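Local coordinates for proline dipeptidase (Streptococcus agalactiae, PDB 3OOO), which is probably a manganese-dependent M24B-family peptidase that cleaves dipeptides ending in proline, represented here by its N-terminal creatinase/prolidase domain alone, at residues 51-63 and 67-79. Sequence-based numbering, arbitrary orientation. Where two conformers were deposited one is given.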
# COMPACT_ATOMS: atom_id res chain seq x y z
N ARG A 51 -9.09 13.99 -21.79
CA ARG A 51 -10.15 13.13 -22.30
C ARG A 51 -11.01 12.59 -21.16
O ARG A 51 -10.71 12.83 -19.99
CB ARG A 51 -9.56 11.98 -23.13
CG ARG A 51 -8.78 10.95 -22.31
CD ARG A 51 -7.84 10.14 -23.20
NE ARG A 51 -6.64 10.90 -23.54
CZ ARG A 51 -5.88 10.66 -24.61
NH1 ARG A 51 -6.20 9.70 -25.47
NH2 ARG A 51 -4.80 11.40 -24.83
N ASP A 52 -12.08 11.88 -21.51
CA ASP A 52 -12.93 11.27 -20.49
C ASP A 52 -12.17 10.23 -19.68
O ASP A 52 -11.23 9.62 -20.20
CB ASP A 52 -14.17 10.63 -21.13
CG ASP A 52 -15.27 11.63 -21.36
OD1 ASP A 52 -15.90 12.07 -20.37
OD2 ASP A 52 -15.51 11.99 -22.53
N PRO A 53 -12.55 10.03 -18.41
CA PRO A 53 -11.91 9.01 -17.58
C PRO A 53 -12.12 7.62 -18.15
O PRO A 53 -13.01 7.40 -18.97
CB PRO A 53 -12.65 9.11 -16.24
CG PRO A 53 -13.33 10.41 -16.25
CD PRO A 53 -13.59 10.77 -17.67
N ILE A 54 -11.28 6.68 -17.70
CA ILE A 54 -11.41 5.28 -18.08
C ILE A 54 -11.35 4.44 -16.82
O ILE A 54 -10.43 4.59 -16.01
CB ILE A 54 -10.30 4.85 -19.07
CG1 ILE A 54 -10.35 5.73 -20.33
CG2 ILE A 54 -10.44 3.37 -19.44
CD1 ILE A 54 -9.26 5.47 -21.33
N LEU A 55 -12.33 3.56 -16.65
CA LEU A 55 -12.40 2.69 -15.48
C LEU A 55 -12.01 1.26 -15.83
O LEU A 55 -12.51 0.69 -16.80
CB LEU A 55 -13.82 2.76 -14.88
CG LEU A 55 -14.17 1.83 -13.72
CD1 LEU A 55 -13.28 2.05 -12.53
CD2 LEU A 55 -15.61 2.03 -13.33
N PHE A 56 -11.08 0.70 -15.05
CA PHE A 56 -10.62 -0.67 -15.22
C PHE A 56 -11.07 -1.47 -14.02
O PHE A 56 -10.81 -1.07 -12.89
CB PHE A 56 -9.08 -0.69 -15.32
CG PHE A 56 -8.48 -2.06 -15.47
CD1 PHE A 56 -8.73 -2.84 -16.59
CD2 PHE A 56 -7.61 -2.56 -14.50
CE1 PHE A 56 -8.16 -4.10 -16.74
CE2 PHE A 56 -7.04 -3.83 -14.64
CZ PHE A 56 -7.30 -4.59 -15.77
N VAL A 57 -11.74 -2.60 -14.24
CA VAL A 57 -12.26 -3.43 -13.14
C VAL A 57 -12.07 -4.91 -13.45
O VAL A 57 -11.79 -5.27 -14.58
CB VAL A 57 -13.78 -3.16 -12.88
CG1 VAL A 57 -13.99 -1.79 -12.25
CG2 VAL A 57 -14.61 -3.33 -14.15
N PRO A 58 -12.24 -5.78 -12.44
CA PRO A 58 -12.29 -7.20 -12.78
C PRO A 58 -13.45 -7.47 -13.73
O PRO A 58 -14.48 -6.79 -13.66
CB PRO A 58 -12.53 -7.89 -11.43
CG PRO A 58 -12.02 -6.92 -10.43
CD PRO A 58 -12.33 -5.56 -10.98
N ALA A 59 -13.28 -8.44 -14.63
CA ALA A 59 -14.26 -8.71 -15.68
C ALA A 59 -15.68 -8.92 -15.17
O ALA A 59 -16.65 -8.53 -15.82
CB ALA A 59 -13.84 -9.89 -16.53
N LEU A 60 -15.80 -9.52 -13.99
CA LEU A 60 -17.12 -9.78 -13.44
C LEU A 60 -17.88 -8.50 -13.09
O LEU A 60 -19.11 -8.53 -13.00
CB LEU A 60 -17.03 -10.71 -12.24
CG LEU A 60 -16.87 -12.17 -12.69
CD1 LEU A 60 -16.54 -13.05 -11.51
CD2 LEU A 60 -18.12 -12.67 -13.40
N GLU A 61 -17.15 -7.39 -12.93
CA GLU A 61 -17.74 -6.11 -12.53
C GLU A 61 -17.97 -5.17 -13.71
O GLU A 61 -18.53 -4.09 -13.53
CB GLU A 61 -16.86 -5.42 -11.49
CG GLU A 61 -16.74 -6.14 -10.16
CD GLU A 61 -18.01 -6.07 -9.34
OE1 GLU A 61 -19.11 -5.95 -9.93
OE2 GLU A 61 -17.91 -6.14 -8.10
N VAL A 62 -17.55 -5.56 -14.90
CA VAL A 62 -17.67 -4.68 -16.07
C VAL A 62 -19.11 -4.24 -16.35
O VAL A 62 -19.36 -3.06 -16.57
CB VAL A 62 -17.00 -5.29 -17.34
CG1 VAL A 62 -17.33 -4.48 -18.59
CG2 VAL A 62 -15.49 -5.34 -17.16
N SER A 63 -20.04 -5.19 -16.33
CA SER A 63 -21.45 -4.89 -16.61
C SER A 63 -22.00 -3.88 -15.61
O SER A 63 -22.59 -2.86 -16.01
CB SER A 63 -22.29 -6.17 -16.58
OG SER A 63 -23.65 -5.88 -16.86
N GLN A 67 -23.15 0.19 -16.15
CA GLN A 67 -24.47 0.69 -15.76
C GLN A 67 -24.35 1.90 -14.83
O GLN A 67 -25.34 2.61 -14.60
CB GLN A 67 -25.27 -0.44 -15.09
CG GLN A 67 -25.62 -1.58 -16.04
CD GLN A 67 -26.29 -2.74 -15.34
OE1 GLN A 67 -27.30 -2.56 -14.65
NE2 GLN A 67 -25.75 -3.94 -15.52
N SER A 68 -23.14 2.14 -14.33
CA SER A 68 -22.90 3.17 -13.32
C SER A 68 -22.17 4.40 -13.86
O SER A 68 -22.41 5.52 -13.39
CB SER A 68 -22.12 2.58 -12.14
OG SER A 68 -22.77 1.43 -11.61
N VAL A 69 -21.29 4.20 -14.83
CA VAL A 69 -20.50 5.30 -15.40
C VAL A 69 -20.71 5.46 -16.91
O VAL A 69 -20.95 4.47 -17.61
CB VAL A 69 -18.98 5.18 -15.07
CG1 VAL A 69 -18.76 4.99 -13.58
CG2 VAL A 69 -18.32 4.06 -15.86
N PRO A 70 -20.66 6.71 -17.42
CA PRO A 70 -20.93 6.97 -18.83
C PRO A 70 -19.69 6.91 -19.73
O PRO A 70 -19.81 6.98 -20.95
CB PRO A 70 -21.49 8.39 -18.81
CG PRO A 70 -20.78 9.04 -17.67
CD PRO A 70 -20.56 7.96 -16.64
N PHE A 71 -18.51 6.80 -19.11
CA PHE A 71 -17.24 6.80 -19.83
C PHE A 71 -16.69 5.37 -20.00
O PHE A 71 -17.26 4.42 -19.44
CB PHE A 71 -16.24 7.72 -19.11
CG PHE A 71 -16.17 7.53 -17.62
CD1 PHE A 71 -15.46 6.47 -17.07
CD2 PHE A 71 -16.80 8.43 -16.76
CE1 PHE A 71 -15.38 6.30 -15.69
CE2 PHE A 71 -16.72 8.27 -15.37
CZ PHE A 71 -16.01 7.20 -14.84
N PRO A 72 -15.60 5.20 -20.77
CA PRO A 72 -15.14 3.84 -21.09
C PRO A 72 -14.79 2.97 -19.88
O PRO A 72 -14.20 3.44 -18.91
CB PRO A 72 -13.91 4.07 -21.96
CG PRO A 72 -14.17 5.39 -22.60
CD PRO A 72 -14.83 6.21 -21.53
N VAL A 73 -15.17 1.70 -19.98
CA VAL A 73 -14.88 0.70 -18.96
C VAL A 73 -14.25 -0.51 -19.65
O VAL A 73 -14.70 -0.91 -20.72
CB VAL A 73 -16.17 0.23 -18.24
CG1 VAL A 73 -15.88 -0.89 -17.23
CG2 VAL A 73 -16.87 1.39 -17.56
N PHE A 74 -13.20 -1.06 -19.05
CA PHE A 74 -12.68 -2.35 -19.51
C PHE A 74 -12.28 -3.21 -18.32
O PHE A 74 -12.21 -2.74 -17.19
CB PHE A 74 -11.57 -2.21 -20.57
CG PHE A 74 -10.26 -1.69 -20.05
CD1 PHE A 74 -9.12 -2.51 -20.08
CD2 PHE A 74 -10.13 -0.38 -19.58
CE1 PHE A 74 -7.89 -2.04 -19.63
CE2 PHE A 74 -8.89 0.09 -19.11
CZ PHE A 74 -7.77 -0.74 -19.14
N GLY A 75 -12.04 -4.49 -18.59
CA GLY A 75 -11.77 -5.42 -17.52
C GLY A 75 -10.85 -6.55 -17.92
O GLY A 75 -10.38 -6.62 -19.06
N TYR A 76 -10.60 -7.43 -16.96
CA TYR A 76 -9.74 -8.58 -17.18
C TYR A 76 -10.27 -9.79 -16.43
O TYR A 76 -10.78 -9.67 -15.32
CB TYR A 76 -8.30 -8.26 -16.75
CG TYR A 76 -8.05 -8.28 -15.25
CD1 TYR A 76 -7.27 -9.27 -14.67
CD2 TYR A 76 -8.62 -7.31 -14.42
CE1 TYR A 76 -7.04 -9.29 -13.29
CE2 TYR A 76 -8.40 -7.32 -13.05
CZ TYR A 76 -7.61 -8.31 -12.50
OH TYR A 76 -7.40 -8.32 -11.14
N ILE A 77 -10.18 -10.96 -17.07
CA ILE A 77 -10.49 -12.22 -16.42
C ILE A 77 -9.25 -12.73 -15.69
O ILE A 77 -8.14 -12.22 -15.89
CB ILE A 77 -11.07 -13.28 -17.40
CG1 ILE A 77 -10.07 -13.65 -18.50
CG2 ILE A 77 -12.39 -12.80 -18.00
CD1 ILE A 77 -10.50 -14.88 -19.32
N ASP A 78 -9.43 -13.73 -14.83
CA ASP A 78 -8.36 -14.14 -13.93
C ASP A 78 -7.13 -14.74 -14.61
O ASP A 78 -6.04 -14.74 -14.05
CB ASP A 78 -8.89 -15.09 -12.86
CG ASP A 78 -9.73 -14.38 -11.82
OD1 ASP A 78 -9.63 -13.14 -11.69
OD2 ASP A 78 -10.50 -15.08 -11.12
N SER A 79 -7.33 -15.26 -15.82
CA SER A 79 -6.23 -15.82 -16.61
C SER A 79 -5.41 -14.75 -17.32
O SER A 79 -4.35 -15.05 -17.90
CB SER A 79 -6.75 -16.83 -17.61
OG SER A 79 -7.69 -16.25 -18.50
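Strands 54-58 and 73-76 run parallel, their axes 4.7 Å apart at closest approach, and with helix 62-68 connecting them they make a beta-alpha-beta crossover at one edge of the mixed sheet of the creatinase/prolidase N-terminal domain. The ladder starts with Leu55 N giving its hydrogen to Pro72 O at 2.9 Å, nearly straight at 170°. Leu55 O then accepts from Phe74 N, and Phe74 O from Val57 N. Past Phe74 the ladder has one weak step, Tyr76 N to Val57 O, before Ala59 N closes on Tyr76 O at 2.9 Å, from above the carbonyl plane.

On the sheet face away from the crossover helix, Phe56, Phe74 and Tyr76 cluster. Phe74 has CG between its backbone N and carbonyl carbon (chi1 72°), which turns one face of its ring to Phe56 CD1, offset toward the rim and 3.3 Å from Phe74 CE1; the ring planes are inclined at 43°. Ile54 CG2 meets the edge of the Phe74 ring. At the far end of Phe56, CZ touches Tyr76 CD2, the two planes nearly parallel but slid apart, while Tyr76 OH is hydrogen-bonded to Gln42 N. Helix 82-89 backs this cluster.

From the first turn of the crossover helix, Val62 CG2 rests 3.7 Å from Gly75 CA, and Val62 CG1 meets Val73 CG1. Before the strands, one face of the Phe71 ring takes Val69 CB toward its rim, and the opposite face makes a CH-pi contact with Pro53 CB, 3.9 Å from the ring centroid.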